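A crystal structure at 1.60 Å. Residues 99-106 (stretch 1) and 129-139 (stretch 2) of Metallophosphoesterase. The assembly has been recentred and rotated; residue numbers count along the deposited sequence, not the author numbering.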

ATOM      1  N   LYS A  99      -1.139  11.329   4.610  1.00 28.93           N
ATOM      2  CA  LYS A  99      -0.957  12.763   4.369  1.00 32.95           C
ATOM      3  C   LYS A  99      -2.183  13.322   3.642  1.00 34.81           C
ATOM      4  O   LYS A  99      -2.617  14.445   3.906  1.00 35.60           O
ATOM      5  CB  LYS A  99       0.291  13.010   3.544  1.00 27.30           C
ATOM      6  CG  LYS A  99       0.420  14.446   3.033  1.00 41.89           C
ATOM      7  CD  LYS A  99       1.866  14.731   2.638  1.00 40.94           C
ATOM      8  CE  LYS A  99       1.992  16.089   1.985  1.00 45.88           C
ATOM      9  NZ  LYS A  99       3.274  16.202   1.241  1.00 42.74           N
ATOM     10  N   LEU A 100      -2.761  12.545   2.721  1.00 26.57           N
ATOM     11  CA  LEU A 100      -3.955  13.009   2.034  1.00 26.93           C
ATOM     12  C   LEU A 100      -5.076  13.191   3.020  1.00 30.06           C
ATOM     13  O   LEU A 100      -5.827  14.177   2.922  1.00 32.32           O
ATOM     14  CB  LEU A 100      -4.413  12.017   0.953  1.00 28.35           C
ATOM     15  CG  LEU A 100      -5.796  12.309   0.331  1.00 27.62           C
ATOM     16  CD1 LEU A 100      -5.862  13.616  -0.453  1.00 33.66           C
ATOM     17  CD2 LEU A 100      -6.231  11.105  -0.554  1.00 28.14           C
ATOM     18  N   LEU A 101      -5.212  12.231   3.942  1.00 30.81           N
ATOM     19  CA  LEU A 101      -6.252  12.347   4.994  1.00 29.05           C
ATOM     20  C   LEU A 101      -6.087  13.626   5.817  1.00 33.07           C
ATOM     21  O   LEU A 101      -7.080  14.343   6.069  1.00 32.91           O
ATOM     22  CB  LEU A 101      -6.288  11.105   5.892  1.00 31.56           C
ATOM     23  CG  LEU A 101      -7.223  11.183   7.109  1.00 38.69           C
ATOM     24  CD1 LEU A 101      -8.613  11.443   6.664  1.00 34.89           C
ATOM     25  CD2 LEU A 101      -7.168   9.917   7.905  1.00 38.23           C
ATOM     26  N   ARG A 102      -4.848  13.961   6.179  1.00 34.31           N
ATOM     27  CA  ARG A 102      -4.599  15.199   6.943  1.00 30.84           C
ATOM     28  C   ARG A 102      -4.998  16.415   6.121  1.00 35.68           C
ATOM     29  O   ARG A 102      -5.553  17.355   6.659  1.00 37.45           O
ATOM     30  CB  ARG A 102      -3.131  15.291   7.333  1.00 31.36           C
ATOM     31  CG  ARG A 102      -2.808  14.288   8.396  1.00 44.58           C
ATOM     32  CD  ARG A 102      -1.335  14.145   8.670  1.00 61.86           C
ATOM     33  NE  ARG A 102      -1.154  13.093   9.664  1.00 84.32           N
ATOM     34  CZ  ARG A 102      -0.045  12.386   9.818  1.00 57.23           C
ATOM     35  NH1 ARG A 102       1.000  12.619   9.029  1.00 65.70           N
ATOM     36  NH2 ARG A 102       0.011  11.447  10.759  1.00 67.94           N
ATOM     37  N   LYS A 103      -4.744  16.388   4.814  1.00 33.24           N
ATOM     38  CA  LYS A 103      -5.077  17.528   3.961  1.00 31.81           C
ATOM     39  C   LYS A 103      -6.606  17.652   3.834  1.00 33.99           C
ATOM     40  O   LYS A 103      -7.176  18.728   4.005  1.00 39.29           O
ATOM     41  CB  LYS A 103      -4.395  17.375   2.589  1.00 36.35           C
ATOM     42  CG  LYS A 103      -4.822  18.378   1.520  1.00 35.70           C
ATOM     43  CD  LYS A 103      -4.449  19.824   1.901  1.00 36.17           C
ATOM     44  CE  LYS A 103      -4.911  20.785   0.830  1.00 48.74           C
ATOM     45  NZ  LYS A 103      -4.545  22.188   1.172  1.00 44.46           N
ATOM     46  N   LEU A 104      -7.291  16.536   3.578  1.00 36.86           N
ATOM     47  CA  LEU A 104      -8.746  16.596   3.500  1.00 31.70           C
ATOM     48  C   LEU A 104      -9.367  17.008   4.847  1.00 33.11           C
ATOM     49  O   LEU A 104     -10.456  17.560   4.867  1.00 40.38           O
ATOM     50  CB  LEU A 104      -9.346  15.255   3.029  1.00 34.94           C
ATOM     51  CG  LEU A 104      -8.864  14.796   1.644  1.00 37.17           C
ATOM     52  CD1 LEU A 104      -9.310  13.358   1.366  1.00 35.28           C
ATOM     53  CD2 LEU A 104      -9.355  15.729   0.548  1.00 36.56           C
ATOM     54  N   ASN A 105      -8.706  16.692   5.963  1.00 37.06           N
ATOM     55  CA  ASN A 105      -9.187  17.081   7.303  1.00 33.64           C
ATOM     56  C   ASN A 105      -8.964  18.550   7.608  1.00 51.51           C
ATOM     57  O   ASN A 105      -9.447  19.041   8.624  1.00 42.79           O
ATOM     58  CB  ASN A 105      -8.507  16.275   8.400  1.00 34.03           C
ATOM     59  CG  ASN A 105      -9.132  14.898   8.593  1.00 45.68           C
ATOM     60  OD1 ASN A 105     -10.218  14.624   8.086  1.00 40.17           O
ATOM     61  ND2 ASN A 105      -8.472  14.053   9.376  1.00 40.81           N
ATOM     62  N   GLY A 106      -8.215  19.238   6.748  1.00 35.69           N
ATOM     63  CA  GLY A 106      -8.005  20.681   6.910  1.00 37.83           C
ATOM     64  C   GLY A 106      -6.586  21.109   7.235  1.00 52.14           C
ATOM     65  O   GLY A 106      -6.328  22.274   7.511  1.00 47.40           O
ATOM     66  N   PHE A 129     -18.508  11.173  -1.718  1.00 44.13           N
ATOM     67  CA  PHE A 129     -17.374  10.298  -2.009  1.00 50.09           C
ATOM     68  C   PHE A 129     -16.122  10.766  -1.293  1.00 55.80           C
ATOM     69  O   PHE A 129     -15.326   9.964  -0.819  1.00 39.91           O
ATOM     70  CB  PHE A 129     -17.073  10.207  -3.499  1.00 40.36           C
ATOM     71  CG  PHE A 129     -15.887   9.333  -3.819  1.00 40.22           C
ATOM     72  CD1 PHE A 129     -15.950   7.969  -3.619  1.00 39.52           C
ATOM     73  CD2 PHE A 129     -14.710   9.885  -4.334  1.00 49.21           C
ATOM     74  CE1 PHE A 129     -14.848   7.148  -3.920  1.00 36.31           C
ATOM     75  CE2 PHE A 129     -13.604   9.071  -4.636  1.00 40.00           C
ATOM     76  CZ  PHE A 129     -13.674   7.711  -4.426  1.00 42.31           C
ATOM     77  N   ILE A 130     -15.931  12.070  -1.223  1.00 42.95           N
ATOM     78  CA  ILE A 130     -14.782  12.591  -0.515  1.00 49.75           C
ATOM     79  C   ILE A 130     -14.847  12.216   0.965  1.00 61.34           C
ATOM     80  O   ILE A 130     -13.847  11.855   1.571  1.00 38.76           O
ATOM     81  CB  ILE A 130     -14.649  14.098  -0.749  1.00 49.60           C
ATOM     82  CG1 ILE A 130     -14.410  14.328  -2.245  1.00 53.73           C
ATOM     83  CG2 ILE A 130     -13.524  14.671   0.073  1.00 55.68           C
ATOM     84  CD1 ILE A 130     -13.510  15.490  -2.567  1.00 66.16           C
ATOM     85  N   GLU A 131     -16.036  12.241   1.539  1.00 60.22           N
ATOM     86  CA  GLU A 131     -16.177  11.834   2.933  1.00 47.15           C
ATOM     87  C   GLU A 131     -15.962  10.326   3.104  1.00 41.18           C
ATOM     88  O   GLU A 131     -15.442   9.866   4.124  1.00 39.17           O
ATOM     89  CB  GLU A 131     -17.546  12.261   3.493  1.00 58.50           C
ATOM     90  N   GLU A 132     -16.387   9.548   2.121  1.00 39.76           N
ATOM     91  CA  GLU A 132     -16.137   8.110   2.142  1.00 38.72           C
ATOM     92  C   GLU A 132     -14.630   7.802   2.157  1.00 38.79           C
ATOM     93  O   GLU A 132     -14.182   6.846   2.802  1.00 40.24           O
ATOM     94  CB  GLU A 132     -16.814   7.450   0.948  1.00 47.05           C
ATOM     95  CG  GLU A 132     -17.410   6.120   1.275  1.00 58.57           C
ATOM     96  CD  GLU A 132     -17.749   5.324   0.045  1.00 64.41           C
ATOM     97  OE1 GLU A 132     -17.791   5.922  -1.057  1.00 72.40           O
ATOM     98  OE2 GLU A 132     -17.956   4.097   0.186  1.00 83.03           O
ATOM     99  N   VAL A 133     -13.856   8.621   1.448  1.00 34.24           N
ATOM    100  CA  VAL A 133     -12.403   8.411   1.329  1.00 35.90           C
ATOM    101  C   VAL A 133     -11.760   8.705   2.689  1.00 32.44           C
ATOM    102  O   VAL A 133     -10.909   7.975   3.160  1.00 32.58           O
ATOM    103  CB  VAL A 133     -11.800   9.298   0.204  1.00 36.06           C
ATOM    104  CG1 VAL A 133     -10.280   9.359   0.296  1.00 35.28           C
ATOM    105  CG2 VAL A 133     -12.251   8.794  -1.198  1.00 34.14           C
ATOM    106  N   LYS A 134     -12.222   9.775   3.326  1.00 34.42           N
ATOM    107  CA  LYS A 134     -11.723  10.169   4.648  1.00 34.18           C
ATOM    108  C   LYS A 134     -11.990   9.100   5.675  1.00 37.89           C
ATOM    109  O   LYS A 134     -11.109   8.734   6.455  1.00 35.98           O
ATOM    110  CB  LYS A 134     -12.365  11.494   5.086  1.00 34.33           C
ATOM    111  CG  LYS A 134     -11.941  12.663   4.187  1.00 33.42           C
ATOM    112  CD  LYS A 134     -12.669  13.988   4.557  1.00 36.26           C
ATOM    113  CE  LYS A 134     -12.188  14.607   5.859  1.00 55.88           C
ATOM    114  NZ  LYS A 134     -13.068  15.777   6.233  1.00 47.49           N
ATOM    115  N   ALA A 135     -13.202   8.556   5.649  1.00 34.39           N
ATOM    116  CA  ALA A 135     -13.580   7.516   6.591  1.00 45.50           C
ATOM    117  C   ALA A 135     -12.759   6.259   6.332  1.00 34.43           C
ATOM    118  O   ALA A 135     -12.306   5.598   7.259  1.00 33.47           O
ATOM    119  CB  ALA A 135     -15.057   7.219   6.475  1.00 47.52           C
ATOM    120  N   PHE A 136     -12.548   5.955   5.055  1.00 33.47           N
ATOM    121  CA  PHE A 136     -11.763   4.804   4.696  1.00 32.20           C
ATOM    122  C   PHE A 136     -10.324   4.913   5.183  1.00 35.02           C
ATOM    123  O   PHE A 136      -9.784   3.961   5.730  1.00 29.81           O
ATOM    124  CB  PHE A 136     -11.758   4.613   3.189  1.00 29.35           C
ATOM    125  CG  PHE A 136     -10.832   3.547   2.732  1.00 27.84           C
ATOM    126  CD1 PHE A 136     -11.140   2.223   2.984  1.00 34.33           C
ATOM    127  CD2 PHE A 136      -9.699   3.849   1.979  1.00 31.39           C
ATOM    128  CE1 PHE A 136     -10.325   1.211   2.537  1.00 33.35           C
ATOM    129  CE2 PHE A 136      -8.874   2.839   1.538  1.00 25.54           C
ATOM    130  CZ  PHE A 136      -9.175   1.530   1.826  1.00 35.74           C
ATOM    131  N   ILE A 137      -9.694   6.060   4.979  1.00 29.72           N
ATOM    132  CA  ILE A 137      -8.302   6.147   5.299  1.00 29.09           C
ATOM    133  C   ILE A 137      -8.126   6.200   6.789  1.00 24.50           C
ATOM    134  O   ILE A 137      -7.150   5.699   7.338  1.00 28.24           O
ATOM    135  CB  ILE A 137      -7.650   7.362   4.620  1.00 25.70           C
ATOM    136  CG1 ILE A 137      -7.666   7.166   3.099  1.00 28.74           C
ATOM    137  CG2 ILE A 137      -6.242   7.529   5.055  1.00 25.26           C
ATOM    138  CD1 ILE A 137      -7.069   8.366   2.379  1.00 31.15           C
ATOM    139  N   ASP A 138      -9.088   6.848   7.461  1.00 30.65           N
ATOM    140  CA  ASP A 138      -9.027   6.966   8.898  1.00 28.06           C
ATOM    141  C   ASP A 138      -9.152   5.629   9.605  1.00 29.35           C
ATOM    142  O   ASP A 138      -8.677   5.460  10.714  1.00 37.89           O
ATOM    143  CB  ASP A 138     -10.110   7.930   9.381  1.00 40.01           C
ATOM    144  CG  ASP A 138      -9.918   8.332  10.832  1.00 67.55           C
ATOM    145  OD1 ASP A 138      -8.934   9.056  11.090  1.00 42.92           O
ATOM    146  OD2 ASP A 138     -10.732   7.923  11.699  1.00 47.30           O
ATOM    147  N   GLY A 139      -9.777   4.656   8.963  1.00 32.68           N
ATOM    148  CA  GLY A 139      -9.920   3.376   9.631  1.00 34.95           C
ATOM    149  C   GLY A 139      -8.826   2.383   9.308  1.00 41.58           C
ATOM    150  O   GLY A 139      -8.842   1.247   9.805  1.00 35.40           O
TER

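Two helices cross here at 133° between their N-to-C directions, an oblique crossing, neither perpendicular nor antiparallel, with axes that come within 9.7 Å. The contact is compact, burying 417 Å² over both sides. In it leucines meet Ile130, Val133 and Ile137, but Lys134, laid along the border, has the largest covered area on its side.

Leu100, Leu101 and Leu104 all point toward the other helix, as the i, i+1, i+4 spacing allows. Leu101 lies at the tightest point, with Leu101 CA 5.9 Å from Lys134 CA, and gives up the most area. Its t,p rotamer splits the two methyls over the partner backbone: CD1 sits 3.7 Å from Lys134 O, and CD2 reaches 3.6 Å from Asp138 CA, while CB packs 3.7 Å from CG2 of Ile137. That carbonyl already accepts the helical bond from Asp138 N, so a methyl can lie against it without leaving it unpaired. Leu100 shares the t,p rotamer and sends CD2 to 4.1 Å from CD1 of Ile137, with a looser approach to Val133. Leu104, one turn on from Leu100, takes the other common leucine rotamer, m,t. In that setting its CD1 is 4.3 Å from Val133 CG1 and its CD2 is 4.3 Å from Ile130 CG2, so one forked side chain touches residues on successive positions of a helical face.

Val133 and Ile137, four apart and both directed toward the leucines, form the apolar ridge opposite. Ile137 is in the m,t rotamer, its chain extended at chi2 so that CD1 meets Leu100 while CG2 meets Leu101. Ile130 contributes less from a sideways start, and its chi2 of -146° lies between wells.

Lys134 also leaves its backbone sideways, yet its end comes nearer. Chi1 m sets the direction, chi2 t extends the chain, chi3 p bends it, and chi4 t carries NZ on to the C-terminal end of the first helix. The aliphatic part does apolar work: CG lies 3.8 Å from Leu104 CB. The ammonium then makes a weak hydrogen bond from NZ to Leu104 O at 3.4 Å, and CE passes 3.0 Å from Asn105 OD1. Lysine suits this border because its methylenes can cover a leucine while its charge stays at the polar edge, near the carbonyl of Leu104. Just beyond, Gly106 closes the last turn in a Schellman motif with phi of 114°, where a CB would jam against the preceding carbonyl oxygen.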